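Local atomic coordinates of aminotransferase, class III (Thermomicrobium roseum, PDB entry 6IO1), a protein that acts as a thermostable (S)-enantioselective omega-transaminase, probably moving amino groups between substrates by way of its pyridoxal 5'-phosphate cofactor. Residues K51-G56 against G412-C417; G110-F115 against V280-V285; I147-M152 against F181-A186; K189-E194 against L381-R386. One frame throughout, in Å; residues are numbered along the deposited sequence.

Contact 1 (K51-G56 against G412-C417)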
loop_
_atom_site.group_PDB
_atom_site.type_symbol
_atom_site.label_atom_id
_atom_site.label_comp_id
_atom_site.label_asym_id
_atom_site.label_seq_id
_atom_site.Cartn_x
_atom_site.Cartn_y
_atom_site.Cartn_z
ATOM N N LYS B 51 7.188 18.055 -25.721
ATOM C CA LYS B 51 8.456 18.501 -25.172
ATOM C C LYS B 51 9.170 17.353 -24.458
ATOM O O LYS B 51 8.541 16.536 -23.781
ATOM C CB LYS B 51 8.207 19.668 -24.223
ATOM C CG LYS B 51 9.436 20.140 -23.508
ATOM C CD LYS B 51 9.234 21.514 -22.935
ATOM C CE LYS B 51 10.485 21.966 -22.242
ATOM N NZ LYS B 51 10.390 23.395 -21.830
ATOM N N ARG B 52 10.492 17.294 -24.609
ATOM C CA ARG B 52 11.296 16.228 -24.024
ATOM C C ARG B 52 11.970 16.704 -22.742
ATOM O O ARG B 52 12.400 17.856 -22.641
ATOM C CB ARG B 52 12.354 15.726 -25.012
ATOM C CG ARG B 52 13.034 14.437 -24.575
ATOM C CD ARG B 52 14.262 14.133 -25.414
ATOM N NE ARG B 52 15.312 15.130 -25.230
ATOM C CZ ARG B 52 16.520 15.048 -25.778
ATOM N NH1 ARG B 52 16.831 14.016 -26.550
ATOM N NH2 ARG B 52 17.417 16.001 -25.559
ATOM N N TYR B 53 12.055 15.800 -21.768
ATOM C CA TYR B 53 12.672 16.055 -20.478
ATOM C C TYR B 53 13.564 14.877 -20.125
ATOM O O TYR B 53 13.305 13.739 -20.527
ATOM C CB TYR B 53 11.639 16.238 -19.356
ATOM C CG TYR B 53 10.578 17.283 -19.603
ATOM C CD1 TYR B 53 9.476 17.010 -20.404
ATOM C CD2 TYR B 53 10.661 18.535 -19.010
ATOM C CE1 TYR B 53 8.498 17.960 -20.621
ATOM C CE2 TYR B 53 9.688 19.491 -19.221
ATOM C CZ TYR B 53 8.609 19.198 -20.027
ATOM O OH TYR B 53 7.638 20.150 -20.239
ATOM N N LEU B 54 14.618 15.161 -19.366
ATOM C CA LEU B 54 15.431 14.120 -18.760
ATOM C C LEU B 54 14.832 13.775 -17.404
ATOM O O LEU B 54 14.636 14.658 -16.562
ATOM C CB LEU B 54 16.884 14.574 -18.607
ATOM C CG LEU B 54 17.944 13.495 -18.358
ATOM C CD1 LEU B 54 19.292 13.943 -18.895
ATOM C CD2 LEU B 54 18.058 13.138 -16.881
ATOM N N ASP B 55 14.540 12.492 -17.197
ATOM C CA ASP B 55 13.909 12.031 -15.961
ATOM C C ASP B 55 14.989 11.954 -14.886
ATOM O O ASP B 55 15.467 10.883 -14.502
ATOM C CB ASP B 55 13.223 10.687 -16.186
ATOM C CG ASP B 55 12.143 10.400 -15.163
ATOM O OD1 ASP B 55 12.029 11.165 -14.187
ATOM O OD2 ASP B 55 11.403 9.410 -15.339
ATOM N N GLY B 56 15.373 13.131 -14.386
ATOM C CA GLY B 56 16.453 13.253 -13.421
ATOM C C GLY B 56 16.149 12.689 -12.051
ATOM O O GLY B 56 17.070 12.562 -11.236
ATOM N N GLY B 412 14.004 21.564 -19.709
ATOM C CA GLY B 412 13.929 20.155 -20.137
ATOM C C GLY B 412 14.425 19.145 -19.116
ATOM O O GLY B 412 14.777 18.033 -19.534
ATOM N N ILE B 413 14.495 19.505 -17.834
ATOM C CA ILE B 413 14.915 18.476 -16.837
ATOM C C ILE B 413 13.876 18.369 -15.716
ATOM O O ILE B 413 13.387 19.414 -15.249
ATOM C CB ILE B 413 16.336 18.697 -16.281
ATOM C CG1 ILE B 413 16.376 19.796 -15.220
ATOM C CG2 ILE B 413 17.345 18.925 -17.394
ATOM C CD1 ILE B 413 17.500 19.629 -14.229
ATOM N N ILE B 414 13.567 17.137 -15.318
ATOM C CA ILE B 414 12.639 16.897 -14.180
ATOM C C ILE B 414 13.490 16.414 -13.001
ATOM O O ILE B 414 14.053 15.314 -13.086
ATOM C CB ILE B 414 11.551 15.877 -14.563
ATOM C CG1 ILE B 414 10.600 16.445 -15.621
ATOM C CG2 ILE B 414 10.807 15.395 -13.328
ATOM C CD1 ILE B 414 9.650 15.431 -16.193
ATOM N N VAL B 415 13.563 17.235 -11.954
ATOM C CA VAL B 415 14.334 16.950 -10.709
ATOM C C VAL B 415 13.492 17.418 -9.516
ATOM O O VAL B 415 12.546 18.196 -9.728
ATOM C CB VAL B 415 15.718 17.626 -10.718
ATOM C CG1 VAL B 415 16.670 16.963 -11.698
ATOM C CG2 VAL B 415 15.618 19.116 -10.988
ATOM N N ARG B 416 13.808 16.937 -8.315
ATOM C CA ARG B 416 13.027 17.319 -7.146
ATOM C C ARG B 416 13.496 18.679 -6.647
ATOM O O ARG B 416 14.645 18.825 -6.230
ATOM C CB ARG B 416 13.157 16.259 -6.057
ATOM C CG ARG B 416 12.451 16.621 -4.773
ATOM C CD ARG B 416 10.947 16.610 -4.963
ATOM N NE ARG B 416 10.237 16.980 -3.742
ATOM C CZ ARG B 416 9.350 17.967 -3.661
ATOM N NH1 ARG B 416 9.063 18.695 -4.730
ATOM N NH2 ARG B 416 8.752 18.227 -2.507
ATOM N N CYS B 417 12.623 19.676 -6.692
ATOM C CA CYS B 417 12.963 21.016 -6.235
ATOM C C CYS B 417 12.223 21.302 -4.937
ATOM O O CYS B 417 10.992 21.206 -4.883
ATOM C CB CYS B 417 12.622 22.059 -7.302
ATOM S SG CYS B 417 13.540 21.838 -8.846
#
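Leu54 and Ile413 form a parallel bridge in the mixed sheet that joins N-terminal and C-terminal parts of the class III aminotransferase chain. Strand 52-55 lies here beside the broken strand 413-418. Leu54 N donates to Gly412 O at 2.9 Å. Ile414 N donates to Leu54 O at 3.0 Å in a straighter bond, with 172° at the hydrogen. A weak third bond runs from Gly56 N to Ile414 O. Tyr53 CA also directs its hydrogen at Gly412 O, 3.0 Å away. Gly412 has a positive phi and is the C-prime residue of a Schellman motif that ends helix 400-410, so the chain leaves the helix shortly before the strand begins. Leu54 and Ile413 share the face covered by helix 432-450, where they meet Val437 and Leu438 in turn. Ile414 points to the other face, and there its side chain and that of Tyr53 cross obliquely. Ile414 CD1 lies 3.8 Å from Tyr53 CB. Tyr53 CG stands anti to the carbonyl carbon (chi1 -54°), which leaves it 4.0 Å from Ile414 CD1. Ile413 N sits at the edge of the tyrosine ring, 4.1 Å from Tyr53 CD2, while Tyr53 OH is hydrogen-bonded to Asp47 OD2.

Contact 2 (G110-F115 against V280-V285)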
loop_
_atom_site.group_PDB
_atom_site.type_symbol
_atom_site.label_atom_id
_atom_site.label_comp_id
_atom_site.label_asym_id
_atom_site.label_seq_id
_atom_site.Cartn_x
_atom_site.Cartn_y
_atom_site.Cartn_z
ATOM N N GLY B 110 23.558 -12.986 4.002
ATOM C CA GLY B 110 23.339 -13.618 5.279
ATOM C C GLY B 110 21.984 -14.279 5.414
ATOM O O GLY B 110 21.318 -14.605 4.426
ATOM N N PRO B 111 21.540 -14.472 6.657
ATOM C CA PRO B 111 20.305 -15.233 6.892
ATOM C C PRO B 111 19.039 -14.424 6.652
ATOM O O PRO B 111 17.967 -14.798 7.137
ATOM C CB PRO B 111 20.424 -15.659 8.361
ATOM C CG PRO B 111 21.382 -14.701 8.982
ATOM C CD PRO B 111 22.176 -14.018 7.905
ATOM N N LEU B 112 19.140 -13.331 5.894
ATOM C CA LEU B 112 17.957 -12.586 5.464
ATOM C C LEU B 112 17.299 -13.406 4.362
ATOM O O LEU B 112 17.469 -13.165 3.164
ATOM C CB LEU B 112 18.328 -11.190 4.984
ATOM C CG LEU B 112 18.700 -10.153 6.044
ATOM C CD1 LEU B 112 19.271 -8.913 5.382
ATOM C CD2 LEU B 112 17.492 -9.801 6.896
ATOM N N ASP B 113 16.531 -14.408 4.788
ATOM C CA ASP B 113 16.029 -15.417 3.874
ATOM C C ASP B 113 14.517 -15.577 3.865
ATOM O O ASP B 113 14.022 -16.426 3.116
ATOM C CB ASP B 113 16.664 -16.780 4.192
ATOM C CG ASP B 113 18.130 -16.849 3.808
ATOM O OD1 ASP B 113 18.586 -15.992 3.025
ATOM O OD2 ASP B 113 18.827 -17.768 4.290
ATOM N N HIS B 114 13.754 -14.811 4.648
ATOM C CA HIS B 114 12.309 -15.005 4.661
ATOM C C HIS B 114 11.610 -13.704 4.299
ATOM O O HIS B 114 11.909 -12.659 4.872
ATOM C CB HIS B 114 11.865 -15.534 6.021
ATOM C CG HIS B 114 12.603 -16.768 6.441
ATOM N ND1 HIS B 114 12.059 -18.031 6.346
ATOM C CD2 HIS B 114 13.851 -16.933 6.939
ATOM C CE1 HIS B 114 12.936 -18.920 6.779
ATOM N NE2 HIS B 114 14.032 -18.279 7.145
ATOM N N PHE B 115 10.674 -13.761 3.354
ATOM C CA PHE B 115 10.136 -12.539 2.773
ATOM C C PHE B 115 8.616 -12.543 2.749
ATOM O O PHE B 115 7.984 -13.570 2.484
ATOM C CB PHE B 115 10.673 -12.337 1.350
ATOM C CG PHE B 115 12.166 -12.228 1.281
ATOM C CD1 PHE B 115 12.954 -13.363 1.183
ATOM C CD2 PHE B 115 12.786 -10.992 1.325
ATOM C CE1 PHE B 115 14.329 -13.264 1.129
ATOM C CE2 PHE B 115 14.161 -10.886 1.271
ATOM C CZ PHE B 115 14.934 -12.024 1.172
ATOM N N VAL B 280 26.773 -3.482 7.203
ATOM C CA VAL B 280 25.792 -3.730 8.249
ATOM C C VAL B 280 24.944 -4.928 7.846
ATOM O O VAL B 280 24.697 -5.171 6.660
ATOM C CB VAL B 280 24.922 -2.478 8.517
ATOM C CG1 VAL B 280 23.759 -2.390 7.540
ATOM C CG2 VAL B 280 24.434 -2.462 9.953
ATOM N N GLN B 281 24.529 -5.701 8.845
ATOM C CA GLN B 281 23.685 -6.878 8.631
ATOM C C GLN B 281 22.408 -6.711 9.438
ATOM O O GLN B 281 22.380 -7.037 10.639
ATOM C CB GLN B 281 24.417 -8.160 9.032
ATOM C CG GLN B 281 23.586 -9.428 8.892
ATOM C CD GLN B 281 23.389 -9.847 7.448
ATOM O OE1 GLN B 281 24.159 -9.462 6.568
ATOM N NE2 GLN B 281 22.356 -10.642 7.199
ATOM N N PRO B 282 21.335 -6.207 8.839
ATOM C CA PRO B 282 20.109 -5.963 9.600
ATOM C C PRO B 282 19.349 -7.244 9.895
ATOM O O PRO B 282 19.449 -8.243 9.180
ATOM C CB PRO B 282 19.299 -5.052 8.671
ATOM C CG PRO B 282 19.753 -5.425 7.303
ATOM C CD PRO B 282 21.205 -5.804 7.428
ATOM N N ASP B 283 18.578 -7.197 10.982
ATOM C CA ASP B 283 17.651 -8.282 11.273
ATOM C C ASP B 283 16.454 -8.242 10.336
ATOM O O ASP B 283 15.909 -9.292 9.977
ATOM C CB ASP B 283 17.194 -8.206 12.730
ATOM C CG ASP B 283 18.354 -8.078 13.698
ATOM O OD1 ASP B 283 19.074 -9.077 13.904
ATOM O OD2 ASP B 283 18.548 -6.975 14.251
ATOM N N ILE B 284 16.034 -7.044 9.935
ATOM C CA ILE B 284 14.911 -6.850 9.026
ATOM C C ILE B 284 15.312 -5.811 7.987
ATOM O O ILE B 284 15.963 -4.813 8.311
ATOM C CB ILE B 284 13.636 -6.406 9.776
ATOM C CG1 ILE B 284 13.255 -7.423 10.851
ATOM C CG2 ILE B 284 12.482 -6.213 8.811
ATOM C CD1 ILE B 284 12.153 -6.950 11.773
ATOM N N VAL B 285 14.927 -6.053 6.738
ATOM C CA VAL B 285 15.166 -5.126 5.642
ATOM C C VAL B 285 13.844 -4.874 4.929
ATOM O O VAL B 285 13.030 -5.789 4.770
ATOM C CB VAL B 285 16.230 -5.657 4.657
ATOM C CG1 VAL B 285 15.794 -6.982 4.038
ATOM C CG2 VAL B 285 16.492 -4.631 3.581
#
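Leu112 and Asp283 stand 7.2 Å apart between CA atoms, too far for direct strand pairing, so side chains fill the distance between the two backbones. Both segments lead into strands of the large-domain sheet of the PLP-dependent aminotransferase fold. Strand 299-304 lies between those strands, 112-118 and 284-287, and is antiparallel to both. Leu112 is the centre of an inverse gamma turn. Just after it, Asp113 and His114 both face Val303 in a classic beta bulge.

Leu112 carries most of the contact. Its CG is anti to the carbonyl carbon (chi1 -74°). CD2 rests on backbone oxygens, 3.4 Å from Pro282 O and 3.5 Å from Asp283 O. CD1 is also close to Pro282 O and meets two side chains, with Pro282 CG at 4.0 Å and Val285 CG1 at 4.2 Å. Met275 of helix 274-278 also touches Leu112, Gln281 and Pro282. The CB of Asp283 points away from 110-115, and its OD2 accepts from Leu257 N.

Gln281 closes the exposed end of the contact. Its side chain and that of Leu112 reach toward each other, tip to tip. The chain bends at chi2 (73°), and the amide beyond the bend is held by a hydrogen bond from NE2 to Pro109 O. The same Gln281 NE2 lies 3.7 Å from Gly110 CA and 3.5 Å from Pro111 CD.

Contact 3 (I147-M152 against F181-A186)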
loop_
_atom_site.group_PDB
_atom_site.type_symbol
_atom_site.label_atom_id
_atom_site.label_comp_id
_atom_site.label_asym_id
_atom_site.label_seq_id
_atom_site.Cartn_x
_atom_site.Cartn_y
_atom_site.Cartn_z
ATOM N N ILE B 147 9.922 2.193 19.009
ATOM C CA ILE B 147 10.670 2.179 17.757
ATOM C C ILE B 147 11.570 3.405 17.713
ATOM O O ILE B 147 11.094 4.537 17.863
ATOM C CB ILE B 147 9.738 2.143 16.532
ATOM C CG1 ILE B 147 8.866 0.887 16.563
ATOM C CG2 ILE B 147 10.549 2.204 15.245
ATOM C CD1 ILE B 147 9.601 -0.381 16.178
ATOM N N LEU B 148 12.864 3.179 17.507
ATOM C CA LEU B 148 13.828 4.261 17.385
ATOM C C LEU B 148 13.925 4.707 15.932
ATOM O O LEU B 148 14.090 3.880 15.029
ATOM C CB LEU B 148 15.203 3.828 17.896
ATOM C CG LEU B 148 15.367 3.685 19.411
ATOM C CD1 LEU B 148 16.691 3.013 19.742
ATOM C CD2 LEU B 148 15.264 5.038 20.098
ATOM N N SER B 149 13.828 6.017 15.715
ATOM C CA SER B 149 13.954 6.614 14.396
ATOM C C SER B 149 14.757 7.898 14.544
ATOM O O SER B 149 15.186 8.259 15.643
ATOM C CB SER B 149 12.583 6.867 13.760
ATOM O OG SER B 149 12.714 7.210 12.391
ATOM N N ARG B 150 14.983 8.585 13.429
ATOM C CA ARG B 150 15.822 9.771 13.427
ATOM C C ARG B 150 15.091 10.956 12.812
ATOM O O ARG B 150 14.166 10.803 12.011
ATOM C CB ARG B 150 17.134 9.522 12.672
ATOM C CG ARG B 150 17.964 8.387 13.246
ATOM C CD ARG B 150 19.107 8.013 12.322
ATOM N NE ARG B 150 18.629 7.468 11.055
ATOM C CZ ARG B 150 19.422 7.114 10.049
ATOM N NH1 ARG B 150 20.738 7.223 10.171
ATOM N NH2 ARG B 150 18.902 6.629 8.930
ATOM N N ARG B 151 15.515 12.148 13.221
ATOM C CA ARG B 151 15.103 13.364 12.537
ATOM C C ARG B 151 15.591 13.315 11.096
ATOM O O ARG B 151 16.659 12.770 10.813
ATOM C CB ARG B 151 15.673 14.599 13.240
ATOM C CG ARG B 151 15.121 14.868 14.629
ATOM C CD ARG B 151 15.833 16.054 15.264
ATOM N NE ARG B 151 15.234 16.457 16.533
ATOM C CZ ARG B 151 14.296 17.391 16.653
ATOM N NH1 ARG B 151 13.871 18.048 15.583
ATOM N NH2 ARG B 151 13.807 17.691 17.848
ATOM N N MET B 152 14.764 13.809 10.177
ATOM C CA MET B 152 15.000 13.850 8.733
ATOM C C MET B 152 14.802 12.478 8.097
ATOM O O MET B 152 15.030 12.338 6.891
ATOM C CB MET B 152 16.390 14.389 8.353
ATOM C CG MET B 152 16.719 15.746 8.965
ATOM S SD MET B 152 18.409 16.294 8.648
ATOM C CE MET B 152 18.280 16.833 6.945
ATOM N N PHE B 181 7.192 5.835 19.263
ATOM C CA PHE B 181 8.290 6.174 18.368
ATOM C C PHE B 181 9.162 7.253 18.993
ATOM O O PHE B 181 8.653 8.268 19.479
ATOM C CB PHE B 181 7.757 6.624 17.006
ATOM C CG PHE B 181 7.143 5.510 16.203
ATOM C CD1 PHE B 181 5.930 4.952 16.577
ATOM C CD2 PHE B 181 7.785 5.010 15.082
ATOM C CE1 PHE B 181 5.366 3.925 15.845
ATOM C CE2 PHE B 181 7.226 3.982 14.346
ATOM C CZ PHE B 181 6.014 3.440 14.728
ATOM N N ILE B 182 10.473 7.030 18.971
ATOM C CA ILE B 182 11.453 7.954 19.527
ATOM C C ILE B 182 12.365 8.402 18.397
ATOM O O ILE B 182 12.882 7.568 17.643
ATOM C CB ILE B 182 12.263 7.300 20.661
ATOM C CG1 ILE B 182 11.323 6.839 21.773
ATOM C CG2 ILE B 182 13.307 8.266 21.200
ATOM C CD1 ILE B 182 11.819 5.640 22.528
ATOM N N HIS B 183 12.569 9.709 18.283
ATOM C CA HIS B 183 13.317 10.286 17.173
ATOM C C HIS B 183 14.679 10.760 17.655
ATOM O O HIS B 183 14.771 11.555 18.597
ATOM C CB HIS B 183 12.532 11.424 16.526
ATOM C CG HIS B 183 11.320 10.952 15.790
ATOM N ND1 HIS B 183 10.074 10.880 16.375
ATOM C CD2 HIS B 183 11.176 10.477 14.532
ATOM C CE1 HIS B 183 9.209 10.403 15.498
ATOM N NE2 HIS B 183 9.852 10.150 14.372
ATOM N N LEU B 184 15.728 10.264 17.005
ATOM C CA LEU B 184 17.101 10.653 17.272
ATOM C C LEU B 184 17.525 11.762 16.307
ATOM O O LEU B 184 16.823 12.092 15.349
ATOM C CB LEU B 184 18.029 9.444 17.149
ATOM C CG LEU B 184 17.762 8.203 18.001
ATOM C CD1 LEU B 184 18.406 6.967 17.386
ATOM C CD2 LEU B 184 18.270 8.409 19.411
ATOM N N THR B 185 18.688 12.354 16.575
ATOM C CA THR B 185 19.221 13.368 15.676
ATOM C C THR B 185 19.746 12.733 14.395
ATOM O O THR B 185 20.253 11.608 14.393
ATOM C CB THR B 185 20.340 14.173 16.342
ATOM O OG1 THR B 185 21.523 13.370 16.446
ATOM C CG2 THR B 185 19.918 14.649 17.719
ATOM N N ALA B 186 19.572 13.450 13.282
ATOM C CA ALA B 186 20.060 12.984 11.963
ATOM C C ALA B 186 21.585 13.139 11.903
ATOM O O ALA B 186 22.092 14.151 12.424
ATOM C CB ALA B 186 19.388 13.779 10.872
#
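Ile147 and Phe181 open a parallel pairing of strands 147-150 and 181-184, whose axes come within 4.0 Å at an angle of 32°. Four backbone bonds link the segments. Ile182 N donates to Ile147 O at 2.8 Å, and Ser149 N to Ile182 O. Two more, modelled very short, run from Leu184 N to Ser149 O and from Arg151 N, just past the strand, to Leu184 O. Ile147 and Phe181 lie side by side. Phe181 CG is anti to the carbonyl carbon (chi1 -70°), and Ile147 CB sits over one face of the ring, 4.1 Å from the centroid, in a CH-pi contact. An alanine in place of Phe181 would probably leave Ile147 CB and CG2 without that cover and open a gap beside Ile129 and Arg133. On the opposite face Leu148 CD2 packs 3.8 Å from Ile182 CB. Arg150 shares this face, and its CG lies 4.0 Å from Leu184 CB. Arg150 NH2 bonds to the backbone oxygen of Glu227, a residue of the cofactor pocket. Strand 181-184 is an edge strand of its sheet within this chain, reached from strand 146-150 through helices 159-164 and 168-171. Adjacent parallel strands of this kind are typical of the large domain of fold type I PLP enzymes.

Contact 4 (K189-E194 against L381-R386)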
loop_
_atom_site.group_PDB
_atom_site.type_symbol
_atom_site.label_atom_id
_atom_site.label_comp_id
_atom_site.label_asym_id
_atom_site.label_seq_id
_atom_site.Cartn_x
_atom_site.Cartn_y
_atom_site.Cartn_z
ATOM N N LYS B 189 26.099 16.263 9.019
ATOM C CA LYS B 189 27.315 16.952 9.447
ATOM C C LYS B 189 27.324 18.423 9.044
ATOM O O LYS B 189 27.854 19.264 9.778
ATOM C CB LYS B 189 28.544 16.246 8.876
ATOM C CG LYS B 189 29.839 16.584 9.590
ATOM C CD LYS B 189 31.028 15.946 8.895
ATOM C CE LYS B 189 32.285 16.082 9.732
ATOM N NZ LYS B 189 33.525 15.921 8.922
ATOM N N TYR B 190 26.762 18.749 7.877
ATOM C CA TYR B 190 26.865 20.108 7.349
ATOM C C TYR B 190 26.305 21.139 8.323
ATOM O O TYR B 190 26.843 22.246 8.441
ATOM C CB TYR B 190 26.147 20.199 6.004
ATOM C CG TYR B 190 26.134 21.579 5.386
ATOM C CD1 TYR B 190 27.311 22.195 4.983
ATOM C CD2 TYR B 190 24.939 22.261 5.196
ATOM C CE1 TYR B 190 27.299 23.453 4.413
ATOM C CE2 TYR B 190 24.918 23.520 4.628
ATOM C CZ TYR B 190 26.100 24.112 4.239
ATOM O OH TYR B 190 26.080 25.367 3.673
ATOM N N ARG B 191 25.226 20.798 9.027
ATOM C CA ARG B 191 24.610 21.722 9.968
ATOM C C ARG B 191 24.683 21.276 11.419
ATOM O O ARG B 191 24.555 22.122 12.310
ATOM C CB ARG B 191 23.137 21.952 9.594
ATOM C CG ARG B 191 22.952 22.548 8.211
ATOM C CD ARG B 191 21.518 22.984 7.971
ATOM N NE ARG B 191 21.384 23.706 6.709
ATOM C CZ ARG B 191 21.509 25.024 6.588
ATOM N NH1 ARG B 191 21.748 25.771 7.658
ATOM N NH2 ARG B 191 21.376 25.597 5.400
ATOM N N PHE B 192 24.884 19.985 11.686
ATOM C CA PHE B 192 24.885 19.477 13.051
ATOM C C PHE B 192 26.248 18.977 13.510
ATOM O O PHE B 192 26.398 18.643 14.691
ATOM C CB PHE B 192 23.855 18.343 13.205
ATOM C CG PHE B 192 22.440 18.732 12.836
ATOM C CD1 PHE B 192 22.060 20.062 12.736
ATOM C CD2 PHE B 192 21.489 17.756 12.590
ATOM C CE1 PHE B 192 20.768 20.410 12.391
ATOM C CE2 PHE B 192 20.192 18.097 12.249
ATOM C CZ PHE B 192 19.833 19.427 12.150
ATOM N N GLY B 193 27.235 18.912 12.619
ATOM C CA GLY B 193 28.564 18.453 12.977
ATOM C C GLY B 193 29.648 19.451 12.624
ATOM O O GLY B 193 30.761 19.063 12.255
ATOM N N GLU B 194 29.329 20.741 12.731
ATOM C CA GLU B 194 30.260 21.795 12.341
ATOM C C GLU B 194 31.540 21.738 13.164
ATOM O O GLU B 194 31.503 21.590 14.389
ATOM C CB GLU B 194 29.600 23.164 12.498
ATOM C CG GLU B 194 28.768 23.600 11.304
ATOM C CD GLU B 194 28.600 25.105 11.240
ATOM O OE1 GLU B 194 28.171 25.701 12.250
ATOM O OE2 GLU B 194 28.900 25.693 10.180
ATOM N N LEU B 381 22.282 15.741 -4.047
ATOM C CA LEU B 381 21.566 16.921 -3.588
ATOM C C LEU B 381 22.475 18.142 -3.644
ATOM O O LEU B 381 23.647 18.086 -3.248
ATOM C CB LEU B 381 21.031 16.739 -2.162
ATOM C CG LEU B 381 20.023 17.785 -1.672
ATOM C CD1 LEU B 381 18.964 17.136 -0.809
ATOM C CD2 LEU B 381 20.707 18.904 -0.902
ATOM N N VAL B 382 21.911 19.237 -4.145
ATOM C CA VAL B 382 22.506 20.567 -4.121
ATOM C C VAL B 382 21.697 21.391 -3.129
ATOM O O VAL B 382 20.536 21.728 -3.399
ATOM C CB VAL B 382 22.500 21.218 -5.511
ATOM C CG1 VAL B 382 23.075 22.627 -5.443
ATOM C CG2 VAL B 382 23.263 20.362 -6.511
ATOM N N GLU B 383 22.287 21.685 -1.970
ATOM C CA GLU B 383 21.637 22.480 -0.936
ATOM C C GLU B 383 21.872 23.958 -1.220
ATOM O O GLU B 383 23.021 24.404 -1.309
ATOM C CB GLU B 383 22.167 22.107 0.448
ATOM C CG GLU B 383 21.600 22.960 1.573
ATOM C CD GLU B 383 21.746 22.310 2.933
ATOM O OE1 GLU B 383 22.088 21.110 2.990
ATOM O OE2 GLU B 383 21.514 22.998 3.950
ATOM N N VAL B 384 20.786 24.713 -1.359
ATOM C CA VAL B 384 20.841 26.122 -1.725
ATOM C C VAL B 384 20.677 26.967 -0.470
ATOM O O VAL B 384 19.796 26.705 0.358
ATOM C CB VAL B 384 19.762 26.463 -2.767
ATOM C CG1 VAL B 384 19.671 27.967 -2.975
ATOM C CG2 VAL B 384 20.059 25.755 -4.081
ATOM N N VAL B 385 21.534 27.980 -0.328
ATOM C CA VAL B 385 21.518 28.894 0.804
ATOM C C VAL B 385 21.637 30.312 0.264
ATOM O O VAL B 385 22.136 30.541 -0.839
ATOM C CB VAL B 385 22.651 28.611 1.816
ATOM C CG1 VAL B 385 22.442 27.266 2.495
ATOM C CG2 VAL B 385 24.006 28.668 1.127
ATOM N N ARG B 386 21.149 31.272 1.050
ATOM C CA ARG B 386 21.281 32.668 0.649
ATOM C C ARG B 386 22.742 33.101 0.647
ATOM O O ARG B 386 23.164 33.887 -0.209
ATOM C CB ARG B 386 20.460 33.564 1.578
ATOM C CG ARG B 386 18.993 33.178 1.684
ATOM C CD ARG B 386 18.187 34.262 2.381
ATOM N NE ARG B 386 17.877 35.389 1.506
ATOM C CZ ARG B 386 17.243 36.490 1.901
ATOM N NH1 ARG B 386 16.854 36.621 3.162
ATOM N NH2 ARG B 386 17.000 37.462 1.033
#
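Arg191 and Glu383 make the tight part of this contact. They reach toward each other, tip to tip, in a salt bridge. Arg191 grips side-on: its NE lies 2.9 Å from Glu383 OE2, and its NH2 lies 3.0 Å from the same Glu383 oxygen. Arg191 NH2 also donates to Lys391 O. Guanidinium and carboxylate are nearly coplanar, 24° apart. Glu383 CG is anti to the backbone N (chi1 176°), and the chain stays extended beyond it. The other Glu383 oxygen, OE1, is taken by Tyr188 OH and by Arg374 in a second salt bridge. Tyr190 CE2 stands 3.8 Å above the guanidinium plane of Arg191, toward its rim. Glu383 OE2 sits at the edge of the Tyr190 ring, 3.5 Å from Tyr190 CE2.

The bridge spans two parts of the fold. Helix 189-192 comes a short link after strand 181-184 of the large-domain sheet, whereas strand 379-384 belongs to the other mixed sheet, next to 370-376, one of its outermost strands. An alanine in place of Arg191 would probably leave Glu383 OE2 without its two donors here, lose the bond to Lys391 O and weaken this tie between helix 189-192 and strand 379-384.

Elsewhere the contact is loose. The closest CA atoms, those of Tyr190 and Glu383, are 10.1 Å apart. At the Val385 end, Val385 CG1 approaches Arg191 NH2 at 3.5 Å but Tyr190 OH only at 4.3 Å.

Contacts 2 and 3 belong to the large-domain sheet and contacts 1 and 4 reach the other one. Centres of contacts 2 and 3 are 22 Å apart, those of contacts 1 and 4 are 24 Å apart. Contacts 1 and 2 lie on opposite sides of the chain's centre, 36 Å between centres. Contacts 3 and 4 touch, with Ala186 O 3.7 Å from Phe192 CD2; strand 181-184 and helix 189-192 follow each other in the chain, with a short link between. Contacts 2, 3 and 4 all lie within the loop that contact 1 closes. The bound PMP is about 9 Å from the side chain of Arg150, about 11 Å from that of Val285 and about 14 Å from that of Asp55.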